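LPS-assembly lipoprotein (Caulobacter crescentus, PDB 4KWY) probably takes part, as a lipoprotein of the LptE family, in assembling lipopolysaccharide at the outer membrane. Local coordinates at residues E19-Y24 with A110-Q115; R27-D32 with R117-A122; A42-Y47 with A131-G136; G58-L61 with R67-L70; E86-R91 with Q127-T132. One frame throughout, in Å; residues are numbered along the deposited sequence.

Interaction 1. Residues E19-Y24 with A110-Q115; sequences EGRGGY and AQQDGQ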
# COMPACT_ATOMS: atom_id res chain seq x y z
N GLU A 19 8.03 -7.95 -7.58
CA GLU A 19 7.80 -9.22 -6.89
C GLU A 19 7.96 -9.08 -5.36
O GLU A 19 9.01 -8.60 -4.90
CB GLU A 19 8.78 -10.27 -7.40
CG GLU A 19 8.35 -10.96 -8.69
CD GLU A 19 9.05 -12.29 -8.95
OE1 GLU A 19 9.15 -13.12 -8.01
OE2 GLU A 19 9.48 -12.51 -10.11
N GLY A 20 6.93 -9.46 -4.62
CA GLY A 20 6.95 -9.39 -3.16
C GLY A 20 5.57 -9.45 -2.55
O GLY A 20 4.62 -8.96 -3.16
N ARG A 21 5.45 -10.02 -1.33
CA ARG A 21 4.15 -10.12 -0.66
C ARG A 21 3.57 -8.72 -0.34
O ARG A 21 2.41 -8.48 -0.65
CB ARG A 21 4.17 -11.01 0.60
CG ARG A 21 2.75 -11.19 1.14
CD ARG A 21 2.51 -12.47 1.90
NE ARG A 21 1.51 -12.25 2.96
CZ ARG A 21 0.21 -12.42 2.80
NH1 ARG A 21 -0.29 -12.84 1.64
NH2 ARG A 21 -0.62 -12.15 3.80
N GLY A 22 4.41 -7.83 0.21
CA GLY A 22 4.05 -6.46 0.54
C GLY A 22 3.55 -5.64 -0.63
O GLY A 22 2.48 -5.04 -0.56
N GLY A 23 4.30 -5.66 -1.74
CA GLY A 23 3.90 -4.96 -2.96
C GLY A 23 2.66 -5.56 -3.57
O GLY A 23 1.82 -4.84 -4.11
N TYR A 24 2.52 -6.91 -3.47
CA TYR A 24 1.33 -7.60 -3.95
C TYR A 24 0.11 -7.16 -3.15
O TYR A 24 -0.88 -6.76 -3.73
CB TYR A 24 1.50 -9.14 -3.91
CG TYR A 24 0.26 -9.92 -4.28
CD1 TYR A 24 -0.10 -10.12 -5.61
CD2 TYR A 24 -0.56 -10.48 -3.29
CE1 TYR A 24 -1.25 -10.84 -5.96
CE2 TYR A 24 -1.72 -11.19 -3.62
CZ TYR A 24 -2.05 -11.38 -4.96
OH TYR A 24 -3.19 -12.09 -5.27
N ALA A 110 -2.96 -14.92 11.97
CA ALA A 110 -2.74 -13.67 12.69
C ALA A 110 -1.71 -12.78 11.97
O ALA A 110 -1.94 -11.56 11.83
CB ALA A 110 -2.29 -13.96 14.13
N GLN A 111 -0.62 -13.39 11.48
CA GLN A 111 0.45 -12.70 10.77
C GLN A 111 -0.06 -12.18 9.42
O GLN A 111 0.15 -11.00 9.09
CB GLN A 111 1.68 -13.61 10.59
CG GLN A 111 2.88 -12.84 9.97
CD GLN A 111 4.14 -13.64 9.73
OE1 GLN A 111 4.11 -14.80 9.29
NE2 GLN A 111 5.28 -13.00 9.95
N GLN A 112 -0.76 -13.03 8.66
CA GLN A 112 -1.31 -12.63 7.36
C GLN A 112 -2.35 -11.53 7.51
O GLN A 112 -2.40 -10.65 6.65
CB GLN A 112 -1.90 -13.84 6.62
CG GLN A 112 -0.80 -14.76 6.09
CD GLN A 112 -1.35 -15.88 5.26
OE1 GLN A 112 -2.35 -16.52 5.62
NE2 GLN A 112 -0.71 -16.13 4.13
N ASP A 113 -3.16 -11.56 8.58
CA ASP A 113 -4.16 -10.53 8.87
C ASP A 113 -3.44 -9.21 9.21
O ASP A 113 -3.86 -8.17 8.70
CB ASP A 113 -5.12 -10.97 9.99
CG ASP A 113 -6.07 -9.88 10.43
OD1 ASP A 113 -7.04 -9.60 9.71
OD2 ASP A 113 -5.81 -9.27 11.47
N GLY A 114 -2.34 -9.27 9.97
CA GLY A 114 -1.52 -8.10 10.28
C GLY A 114 -0.95 -7.47 9.02
O GLY A 114 -1.01 -6.25 8.83
N GLN A 115 -0.46 -8.31 8.11
CA GLN A 115 0.08 -7.86 6.82
C GLN A 115 -0.98 -7.17 5.94
O GLN A 115 -0.70 -6.12 5.33
CB GLN A 115 0.69 -9.05 6.10
CG GLN A 115 2.01 -9.46 6.74
CD GLN A 115 2.72 -10.53 5.98
OE1 GLN A 115 2.11 -11.48 5.46
NE2 GLN A 115 4.03 -10.43 5.96

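Interaction 2. Residues R27-D32 with R117-A122; sequences REQLDD and RAAAEA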
# COMPACT_ATOMS: atom_id res chain seq x y z
N ARG A 27 -0.53 -3.28 -3.63
CA ARG A 27 -1.06 -3.05 -4.99
C ARG A 27 -2.55 -3.43 -5.06
O ARG A 27 -3.36 -2.65 -5.57
CB ARG A 27 -0.25 -3.85 -6.03
CG ARG A 27 -0.52 -3.46 -7.49
CD ARG A 27 -0.28 -4.59 -8.50
NE ARG A 27 0.98 -5.32 -8.30
CZ ARG A 27 1.07 -6.61 -7.94
NH1 ARG A 27 -0.03 -7.33 -7.74
NH2 ARG A 27 2.26 -7.17 -7.76
N GLU A 28 -2.90 -4.61 -4.51
CA GLU A 28 -4.25 -5.16 -4.42
C GLU A 28 -5.14 -4.18 -3.66
O GLU A 28 -6.22 -3.86 -4.14
CB GLU A 28 -4.21 -6.53 -3.71
CG GLU A 28 -5.40 -7.44 -4.00
CD GLU A 28 -5.43 -8.75 -3.23
OE1 GLU A 28 -5.14 -8.74 -2.01
OE2 GLU A 28 -5.80 -9.78 -3.84
N GLN A 29 -4.65 -3.65 -2.52
CA GLN A 29 -5.37 -2.69 -1.69
C GLN A 29 -5.55 -1.36 -2.39
O GLN A 29 -6.60 -0.75 -2.24
CB GLN A 29 -4.64 -2.47 -0.35
CG GLN A 29 -4.93 -3.53 0.72
CD GLN A 29 -6.41 -3.69 0.97
OE1 GLN A 29 -7.12 -2.73 1.27
NE2 GLN A 29 -6.92 -4.88 0.74
N LEU A 30 -4.52 -0.89 -3.11
CA LEU A 30 -4.57 0.37 -3.84
C LEU A 30 -5.48 0.25 -5.08
O LEU A 30 -6.23 1.18 -5.33
CB LEU A 30 -3.16 0.83 -4.25
CG LEU A 30 -2.36 1.60 -3.21
CD1 LEU A 30 -0.92 1.66 -3.57
CD2 LEU A 30 -2.86 3.03 -3.06
N ASP A 31 -5.47 -0.90 -5.80
CA ASP A 31 -6.37 -1.11 -6.96
C ASP A 31 -7.83 -1.03 -6.52
O ASP A 31 -8.67 -0.54 -7.27
CB ASP A 31 -6.09 -2.46 -7.68
CG ASP A 31 -4.89 -2.47 -8.62
OD1 ASP A 31 -4.47 -1.37 -9.07
OD2 ASP A 31 -4.39 -3.58 -8.93
N ASP A 32 -8.10 -1.45 -5.27
CA ASP A 32 -9.42 -1.39 -4.62
C ASP A 32 -9.77 0.05 -4.21
O ASP A 32 -10.82 0.55 -4.60
CB ASP A 32 -9.43 -2.31 -3.40
CG ASP A 32 -9.96 -3.72 -3.64
OD1 ASP A 32 -9.77 -4.24 -4.77
OD2 ASP A 32 -10.51 -4.31 -2.69
N ARG A 117 -3.75 -5.67 7.13
CA ARG A 117 -4.10 -4.46 7.85
C ARG A 117 -3.04 -3.36 7.62
O ARG A 117 -3.41 -2.20 7.43
CB ARG A 117 -4.29 -4.77 9.33
CG ARG A 117 -5.62 -5.50 9.58
CD ARG A 117 -5.95 -5.53 11.06
NE ARG A 117 -5.16 -6.53 11.78
CZ ARG A 117 -4.16 -6.24 12.60
NH1 ARG A 117 -3.82 -4.98 12.84
NH2 ARG A 117 -3.50 -7.21 13.21
N ALA A 118 -1.75 -3.73 7.58
CA ALA A 118 -0.66 -2.80 7.27
C ALA A 118 -0.84 -2.27 5.85
O ALA A 118 -0.91 -1.05 5.66
CB ALA A 118 0.69 -3.48 7.43
N ALA A 119 -1.05 -3.19 4.88
CA ALA A 119 -1.24 -2.84 3.47
C ALA A 119 -2.49 -1.96 3.25
O ALA A 119 -2.45 -1.05 2.43
CB ALA A 119 -1.34 -4.10 2.61
N ALA A 120 -3.60 -2.23 3.99
CA ALA A 120 -4.85 -1.48 3.92
C ALA A 120 -4.65 -0.05 4.43
O ALA A 120 -5.06 0.87 3.74
CB ALA A 120 -5.93 -2.19 4.72
N GLU A 121 -3.96 0.13 5.56
CA GLU A 121 -3.65 1.46 6.11
C GLU A 121 -2.65 2.22 5.24
O GLU A 121 -2.82 3.42 5.08
CB GLU A 121 -3.13 1.37 7.56
CG GLU A 121 -2.91 2.72 8.28
CD GLU A 121 -3.98 3.81 8.27
OE1 GLU A 121 -5.17 3.50 8.07
OE2 GLU A 121 -3.61 4.98 8.52
N ALA A 122 -1.61 1.54 4.69
CA ALA A 122 -0.66 2.15 3.77
C ALA A 122 -1.38 2.64 2.53
O ALA A 122 -1.16 3.78 2.13
CB ALA A 122 0.44 1.17 3.39

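Interaction 3. Residues A42-Y47 with A131-G136; sequences AAYKLY and ATWLAG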
# COMPACT_ATOMS: atom_id res chain seq x y z
N ALA A 42 -4.52 4.05 -18.54
CA ALA A 42 -3.77 4.62 -17.43
C ALA A 42 -3.20 5.98 -17.80
O ALA A 42 -2.64 6.13 -18.88
CB ALA A 42 -2.66 3.67 -17.01
N ALA A 43 -3.36 6.97 -16.92
CA ALA A 43 -2.82 8.31 -17.07
C ALA A 43 -1.55 8.43 -16.23
O ALA A 43 -0.66 9.20 -16.56
CB ALA A 43 -3.84 9.34 -16.62
N TYR A 44 -1.48 7.66 -15.14
CA TYR A 44 -0.35 7.64 -14.24
C TYR A 44 0.09 6.24 -13.91
O TYR A 44 -0.75 5.33 -13.84
CB TYR A 44 -0.67 8.35 -12.90
CG TYR A 44 -1.09 9.79 -13.04
CD1 TYR A 44 -0.14 10.79 -13.25
CD2 TYR A 44 -2.43 10.15 -12.96
CE1 TYR A 44 -0.53 12.12 -13.40
CE2 TYR A 44 -2.82 11.48 -13.10
CZ TYR A 44 -1.87 12.46 -13.32
OH TYR A 44 -2.26 13.77 -13.49
N LYS A 45 1.40 6.08 -13.64
CA LYS A 45 1.99 4.83 -13.18
C LYS A 45 2.48 5.04 -11.77
O LYS A 45 3.30 5.92 -11.53
CB LYS A 45 3.10 4.32 -14.11
CG LYS A 45 2.60 3.91 -15.50
CD LYS A 45 2.09 2.47 -15.55
CE LYS A 45 1.63 2.09 -16.94
NZ LYS A 45 2.10 0.74 -17.33
N LEU A 46 1.90 4.32 -10.82
CA LEU A 46 2.32 4.44 -9.44
C LEU A 46 3.25 3.27 -9.11
O LEU A 46 2.79 2.13 -9.05
CB LEU A 46 1.12 4.51 -8.46
CG LEU A 46 1.47 4.56 -6.97
CD1 LEU A 46 2.25 5.79 -6.62
CD2 LEU A 46 0.22 4.47 -6.12
N TYR A 47 4.54 3.58 -8.89
CA TYR A 47 5.57 2.59 -8.55
C TYR A 47 5.75 2.46 -7.07
O TYR A 47 6.10 3.44 -6.42
CB TYR A 47 6.90 2.98 -9.18
CG TYR A 47 7.02 2.48 -10.57
CD1 TYR A 47 6.59 3.25 -11.65
CD2 TYR A 47 7.60 1.24 -10.84
CE1 TYR A 47 6.77 2.82 -12.96
CE2 TYR A 47 7.76 0.79 -12.15
CZ TYR A 47 7.33 1.58 -13.20
OH TYR A 47 7.47 1.11 -14.49
N ALA A 131 -5.25 11.76 -3.70
CA ALA A 131 -6.54 12.46 -3.87
C ALA A 131 -6.38 13.95 -3.60
O ALA A 131 -7.01 14.75 -4.28
CB ALA A 131 -7.60 11.88 -2.94
N THR A 132 -5.48 14.30 -2.66
CA THR A 132 -5.12 15.67 -2.28
C THR A 132 -4.36 16.31 -3.45
O THR A 132 -4.57 17.47 -3.76
CB THR A 132 -4.29 15.64 -0.97
OG1 THR A 132 -5.07 15.01 0.06
CG2 THR A 132 -3.86 17.03 -0.49
N TRP A 133 -3.50 15.53 -4.10
CA TRP A 133 -2.68 15.97 -5.24
C TRP A 133 -3.57 16.21 -6.51
O TRP A 133 -3.47 17.28 -7.12
CB TRP A 133 -1.56 14.94 -5.47
CG TRP A 133 -0.57 15.36 -6.50
CD1 TRP A 133 0.49 16.20 -6.33
CD2 TRP A 133 -0.53 14.93 -7.86
NE1 TRP A 133 1.18 16.34 -7.51
CE2 TRP A 133 0.57 15.57 -8.47
CE3 TRP A 133 -1.36 14.10 -8.64
CZ2 TRP A 133 0.87 15.39 -9.82
CZ3 TRP A 133 -1.06 13.92 -9.98
CH2 TRP A 133 0.05 14.56 -10.55
N LEU A 134 -4.47 15.25 -6.84
CA LEU A 134 -5.45 15.30 -7.93
C LEU A 134 -6.57 16.34 -7.70
O LEU A 134 -7.22 16.76 -8.67
CB LEU A 134 -6.11 13.93 -8.12
CG LEU A 134 -5.40 12.87 -8.94
CD1 LEU A 134 -5.99 11.52 -8.65
CD2 LEU A 134 -5.47 13.16 -10.46
N ALA A 135 -6.84 16.70 -6.42
CA ALA A 135 -7.84 17.72 -6.06
C ALA A 135 -7.34 19.11 -6.46
O ALA A 135 -8.16 19.97 -6.79
CB ALA A 135 -8.16 17.68 -4.57
N GLY A 136 -6.02 19.29 -6.45
CA GLY A 136 -5.38 20.53 -6.89
C GLY A 136 -5.70 20.83 -8.35
O GLY A 136 -5.88 21.99 -8.72

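Interaction 4. Residues G58-L61 with R67-L70; sequences GVRL and RFEL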
# COMPACT_ATOMS: atom_id res chain seq x y z
N GLY A 58 7.90 -10.21 11.49
CA GLY A 58 7.08 -9.82 12.62
C GLY A 58 8.04 -9.81 13.80
O GLY A 58 8.75 -10.81 14.01
N VAL A 59 8.12 -8.68 14.54
CA VAL A 59 9.03 -8.50 15.66
C VAL A 59 8.31 -8.73 16.97
O VAL A 59 7.38 -8.00 17.28
CB VAL A 59 9.65 -7.09 15.62
CG1 VAL A 59 10.55 -6.84 16.82
CG2 VAL A 59 10.38 -6.84 14.31
N ARG A 60 8.76 -9.72 17.76
CA ARG A 60 8.17 -10.05 19.05
C ARG A 60 8.29 -8.88 20.03
O ARG A 60 9.31 -8.17 20.08
CB ARG A 60 8.83 -11.30 19.63
CG ARG A 60 8.13 -11.90 20.85
CD ARG A 60 8.78 -13.19 21.28
NE ARG A 60 8.45 -14.31 20.39
CZ ARG A 60 7.30 -14.99 20.43
NH1 ARG A 60 6.36 -14.68 21.31
NH2 ARG A 60 7.09 -15.99 19.57
N LEU A 61 7.22 -8.65 20.75
CA LEU A 61 7.15 -7.59 21.74
C LEU A 61 7.26 -8.22 23.13
O LEU A 61 6.98 -9.41 23.33
CB LEU A 61 5.86 -6.74 21.60
CG LEU A 61 5.56 -6.08 20.24
CD1 LEU A 61 4.36 -5.20 20.35
CD2 LEU A 61 6.74 -5.22 19.75
N ARG A 67 2.78 -11.49 21.02
CA ARG A 67 2.38 -10.23 20.36
C ARG A 67 3.53 -9.78 19.47
O ARG A 67 4.69 -9.77 19.91
CB ARG A 67 1.93 -9.10 21.32
CG ARG A 67 1.61 -7.79 20.52
CD ARG A 67 0.94 -6.65 21.28
NE ARG A 67 -0.37 -7.07 21.78
CZ ARG A 67 -0.91 -6.64 22.92
NH1 ARG A 67 -0.28 -5.74 23.65
NH2 ARG A 67 -2.07 -7.12 23.33
N PHE A 68 3.24 -9.43 18.23
CA PHE A 68 4.27 -9.04 17.28
C PHE A 68 3.98 -7.70 16.67
O PHE A 68 2.82 -7.33 16.56
CB PHE A 68 4.35 -10.09 16.17
CG PHE A 68 5.03 -11.37 16.57
CD1 PHE A 68 4.35 -12.36 17.28
CD2 PHE A 68 6.36 -11.58 16.26
CE1 PHE A 68 5.00 -13.52 17.68
CE2 PHE A 68 7.02 -12.74 16.68
CZ PHE A 68 6.33 -13.71 17.37
N GLU A 69 5.05 -6.96 16.29
CA GLU A 69 4.92 -5.69 15.58
C GLU A 69 5.48 -5.86 14.19
O GLU A 69 6.56 -6.39 14.00
CB GLU A 69 5.56 -4.49 16.28
CG GLU A 69 5.15 -3.17 15.62
CD GLU A 69 5.66 -1.89 16.25
OE1 GLU A 69 6.86 -1.58 16.08
OE2 GLU A 69 4.84 -1.16 16.85
N LEU A 70 4.70 -5.43 13.21
CA LEU A 70 5.04 -5.54 11.82
C LEU A 70 5.06 -4.14 11.21
O LEU A 70 4.17 -3.33 11.48
CB LEU A 70 3.98 -6.42 11.20
CG LEU A 70 4.14 -6.82 9.77
CD1 LEU A 70 4.95 -8.09 9.65
CD2 LEU A 70 2.79 -7.08 9.23

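Interaction 5. Residues E86-R91 with Q127-T132; sequences EVHKGR and QLDLAT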
# COMPACT_ATOMS: atom_id res chain seq x y z
N GLU A 86 8.36 11.90 -13.41
CA GLU A 86 7.90 11.79 -12.04
C GLU A 86 7.14 13.08 -11.72
O GLU A 86 7.71 14.17 -11.81
CB GLU A 86 9.10 11.55 -11.13
CG GLU A 86 8.75 11.18 -9.70
CD GLU A 86 9.90 11.48 -8.76
OE1 GLU A 86 10.93 10.77 -8.85
OE2 GLU A 86 9.83 12.49 -8.03
N VAL A 87 5.83 12.95 -11.43
CA VAL A 87 4.96 14.11 -11.21
C VAL A 87 4.63 14.31 -9.74
O VAL A 87 4.16 15.40 -9.37
CB VAL A 87 3.66 14.04 -12.07
CG1 VAL A 87 3.98 14.19 -13.55
CG2 VAL A 87 2.84 12.78 -11.81
N HIS A 88 4.92 13.28 -8.92
CA HIS A 88 4.68 13.25 -7.47
C HIS A 88 5.35 12.03 -6.87
O HIS A 88 5.49 11.00 -7.53
CB HIS A 88 3.16 13.23 -7.19
CG HIS A 88 2.77 13.48 -5.76
ND1 HIS A 88 3.33 14.51 -5.02
CD2 HIS A 88 1.85 12.85 -4.99
CE1 HIS A 88 2.78 14.44 -3.82
NE2 HIS A 88 1.87 13.46 -3.76
N LYS A 89 5.77 12.15 -5.62
CA LYS A 89 6.36 11.03 -4.88
C LYS A 89 5.98 11.09 -3.37
O LYS A 89 5.28 12.02 -2.91
CB LYS A 89 7.89 10.95 -5.11
CG LYS A 89 8.79 11.88 -4.32
CD LYS A 89 10.23 11.53 -4.66
CE LYS A 89 11.28 12.20 -3.81
NZ LYS A 89 12.67 11.86 -4.25
N GLY A 90 6.38 10.06 -2.62
CA GLY A 90 6.11 9.97 -1.20
C GLY A 90 6.81 8.82 -0.52
O GLY A 90 7.47 7.99 -1.16
N ARG A 91 6.69 8.82 0.82
CA ARG A 91 7.19 7.81 1.74
C ARG A 91 6.06 7.54 2.72
O ARG A 91 5.41 8.47 3.18
CB ARG A 91 8.49 8.26 2.42
CG ARG A 91 8.99 7.37 3.58
CD ARG A 91 9.36 5.94 3.21
NE ARG A 91 9.72 5.17 4.41
CZ ARG A 91 10.91 4.60 4.62
NH1 ARG A 91 11.85 4.66 3.69
NH2 ARG A 91 11.15 3.95 5.74
N GLN A 127 -3.67 6.89 -0.91
CA GLN A 127 -4.90 7.26 -1.64
C GLN A 127 -5.32 8.64 -1.26
O GLN A 127 -5.76 9.36 -2.13
CB GLN A 127 -6.03 6.25 -1.35
CG GLN A 127 -7.29 6.43 -2.21
CD GLN A 127 -8.49 6.85 -1.39
OE1 GLN A 127 -9.07 6.06 -0.64
NE2 GLN A 127 -8.89 8.11 -1.51
N LEU A 128 -5.22 8.99 0.02
CA LEU A 128 -5.54 10.30 0.57
C LEU A 128 -4.53 11.33 0.06
O LEU A 128 -4.92 12.41 -0.34
CB LEU A 128 -5.56 10.23 2.12
CG LEU A 128 -5.46 11.56 2.89
CD1 LEU A 128 -6.78 12.32 2.90
CD2 LEU A 128 -4.93 11.37 4.30
N ASP A 129 -3.24 10.97 0.04
CA ASP A 129 -2.15 11.81 -0.45
C ASP A 129 -2.30 12.10 -1.98
O ASP A 129 -2.14 13.25 -2.41
CB ASP A 129 -0.82 11.11 -0.15
CG ASP A 129 0.41 11.93 -0.39
OD1 ASP A 129 0.70 12.22 -1.57
OD2 ASP A 129 1.14 12.21 0.58
N LEU A 130 -2.66 11.08 -2.77
CA LEU A 130 -2.89 11.19 -4.21
C LEU A 130 -4.17 11.97 -4.52
O LEU A 130 -4.20 12.73 -5.50
CB LEU A 130 -2.97 9.82 -4.87
CG LEU A 130 -1.74 8.95 -4.91
CD1 LEU A 130 -2.11 7.58 -5.36
CD2 LEU A 130 -0.69 9.48 -5.85
N ALA A 131 -5.25 11.76 -3.70
CA ALA A 131 -6.54 12.46 -3.87
C ALA A 131 -6.38 13.95 -3.60
O ALA A 131 -7.01 14.75 -4.28
CB ALA A 131 -7.60 11.88 -2.94
N THR A 132 -5.48 14.30 -2.66
CA THR A 132 -5.12 15.67 -2.28
C THR A 132 -4.36 16.31 -3.45
O THR A 132 -4.57 17.47 -3.76
CB THR A 132 -4.29 15.64 -0.97
OG1 THR A 132 -5.07 15.01 0.06
CG2 THR A 132 -3.86 17.03 -0.49
O HOH W 1 3.38 12.76 -0.71

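Interaction 1. Residues E19-Y24 with A110-Q115
Where the first turn of helix 21-34 faces the long helix 104-135 of this LptE-family fold, Arg21 reaches across to the side chains of Gln112 and Gln115. The main link is a hydrogen bond from Arg21 NE to Gln115 OE1, 2.7 Å long and nearly straight, with an N-H...O angle of 170°. The oxygen lies in the plane of the guanidinium, whereas the donor sits above the carbonyl plane of the amide, 41° out of it. A weak second bond runs from Arg21 NH2 to the same OE1 at 3.3 Å. Gln112 adds packing: its CG lies 3.5 Å from Arg21 NH2, and its NE2 rests over one face of the guanidinium, toward the rim. CG of Arg21 stands anti to the backbone N (chi1 -173°), which sends the chain away from its own helix toward these glutamines. The other end of the Gln115 amide is also occupied, NE2 donating to Phe55 O, and this fixes which way the amide is turned. In the same helical turn as Arg21, the backbone N-H groups of Gly22 and Gly23 bond to the Glu52 carboxylate at the start of helix 52-56, while Gln111 packs on Tyr98 of strand 86-99.

Interaction 2. Residues R27-D32 with R117-A122
Gln29 of helix 21-34 lies against Ala119 and Ala120 of helix 104-135, and its side chain can be followed atom by atom over the neighbouring backbone. CB comes first, 3.8 Å from Ala119 O. CG is the next atom in contact, 4.1 Å from Ala119 CB and 3.8 Å from Ala120 CA. At CD the chain has moved on to Ala120, whose CA is 4.0 Å away. OE1 ends the path 3.7 Å from Ala120 CB, a van der Waals contact with a methyl group. A bend at the second torsion of Gln29 (chi2 -54°) lays the amide alongside Ala120 instead of driving it straight into the opposing helix. No hydrogen bond joins the two segments; they meet by van der Waals contact. Small alanine side chains let the helices come close here, with the CA atoms of Gln29 and Ala120 5.8 Å apart. Replacing Gln29 with an alanine here would probably open a gap beside Ala119 and Ala120, since the CG, CD and OE1 atoms that cover them would be lost. The contact lies near the middle of the molecule, its centre about 4 Å from the centre of the chain. Leu30, next along the helix, continues the packing onto Ala123 and Ile126 of helix 104-135 and onto Leu46 and Leu48 of strand 44-50, while Ala122 and Glu121 of the long helix touch Val94 of strand 86-99.

Interaction 3. Residues A42-Y47 with A131-G136
Tyr44 and Trp133 form an offset edge-to-face aromatic pair that joins strand 44-50 of the mixed sheet to the C-terminal end of helix 104-135, part of the helix-on-sheet packing of this fold. The two side chains approach from opposite directions, and their ring planes stand at 80°. Trp133 presents the edge of its six-membered ring toward the face of Tyr44, the centroids being 5.5 Å apart in a shifted rather than centred arrangement. Two atoms of the indole carry the touch: CZ3 approaches Tyr44 CZ to 3.7 Å, and CH2 lies 3.8 Å from Tyr44 CE1. In Trp133 the CG lies opposite the backbone N (chi1 -173°), which swings the indole off the helix toward the sheet. The phenolic oxygen comes near the indole edge, yet its hydrogen-bonding partner is Lys137 NZ, farther along the chain. The pair is set in further packing, for Trp133 also stacks with His88 and touches Leu78, and Tyr44 packs on Ile13, Leu78 and Val87, so that strands 13-17, 67-80 and 86-99 all contribute. Leu134 slides past the tyrosine in the opposite sense and adds an apolar contact near the CE2 edge, on the same side of the ring plane as the indole, where its CD2 methyl lies 4.1 Å from Tyr44 CE2.

Interaction 4. Residues G58-L61 with R67-L70
Val59 O accepts a hydrogen bond of 2.7 Å from Glu69 N and also receives a CA-H...O contact from Phe68 CA at 3.3 Å. The return bond, Val59 N to Glu69 O, is 2.8 Å long with an N-H...O angle of 172°, making Val59 and Glu69 an antiparallel hydrogen-bonded pair. Arg60 and Phe68 follow as a non-hydrogen-bonded pair, and Leu61 N to Arg67 O, 2.9 Å, closes the set toward the hairpin turn. Side chains pack on both faces of this short ribbon. On that of Arg60 and Phe68, the phenylalanine directs the edge of its ring at one face of the guanidinium: Phe68 CZ lies 3.3 Å from Arg60 NH2, toward the rim of the flat group, with the two planes 68° apart. A turn at the third torsion of Arg60 (chi3 -75°) folds the guanidinium back to meet the ring, and Arg60 NH1 bonds to Asn66 OD1 in the connection between the strands. Elsewhere Leu61 spreads its two methyls, CD1 lying 3.8 Å from Arg67 CG and CD2 3.7 Å from Glu69 CB. Strand 67-80 carries this hairpin into the main sheet, pairing on its other edge with strand 86-99: Phe68 bonds Tyr98 through the backbone and meets its ring, Leu70 pairs with Val96, and Arg67 forms a salt bridge with Asp99.

Interaction 5. Residues E86-R91 with Q127-T132
His88 and Asp129 supply the direct polar link between strand 86-99 and helix 104-135. His88 NE2 donates to Asp129 OD1 over 2.8 Å with an N-H...O angle of 158°, and the oxygen lies close to the plane of the imidazole. Ring and carboxylate are nearly coplanar, 29° apart. With chi1 of His88 at -168° the imidazole points across to the helix. A water makes a second, indirect link, donating to Asp129 OD2 at 2.6 Å and to Lys89 O at 3.0 Å. Apolar contact is slight: Leu130 CD2 approaches the edge of the imidazole, 4.3 Å from His88 CD2. A leucine in place of His88 would probably leave Asp129 OD1 without its donor and a carboxylate charge facing an apolar group. Leu130 continues into the core against Leu78, Leu46 and Leu34. In the backbone, Val87 and His88 both face Leu78 of strand 67-80, which is the pattern of a classic beta bulge, here combined with a His-carboxylate hydrogen bond that pins the strand to the helix covering the sheet.

Helix 104-135 runs through interactions 1, 2, 3 and 5. Interactions 1 and 2 join it to successive parts of helix 21-34, their centres about 10 Å apart. Farther along, interactions 5 and 3 set its C-terminal part on the sheet; their centres are only about 6 Å apart, and Trp133 CZ2 comes within 3.3 Å of Val87 O. Interaction 2 meets interaction 3 through Leu30 CD1 and Leu46 CD2, 4.0 Å apart. At the other end of the molecule, the hairpin of interaction 4 touches interaction 1, Leu70 CD2 lying 3.5 Å from Gln115 CG. The centres of interactions 3 and 4 are about 33 Å apart, on opposite sides of the chain's centre.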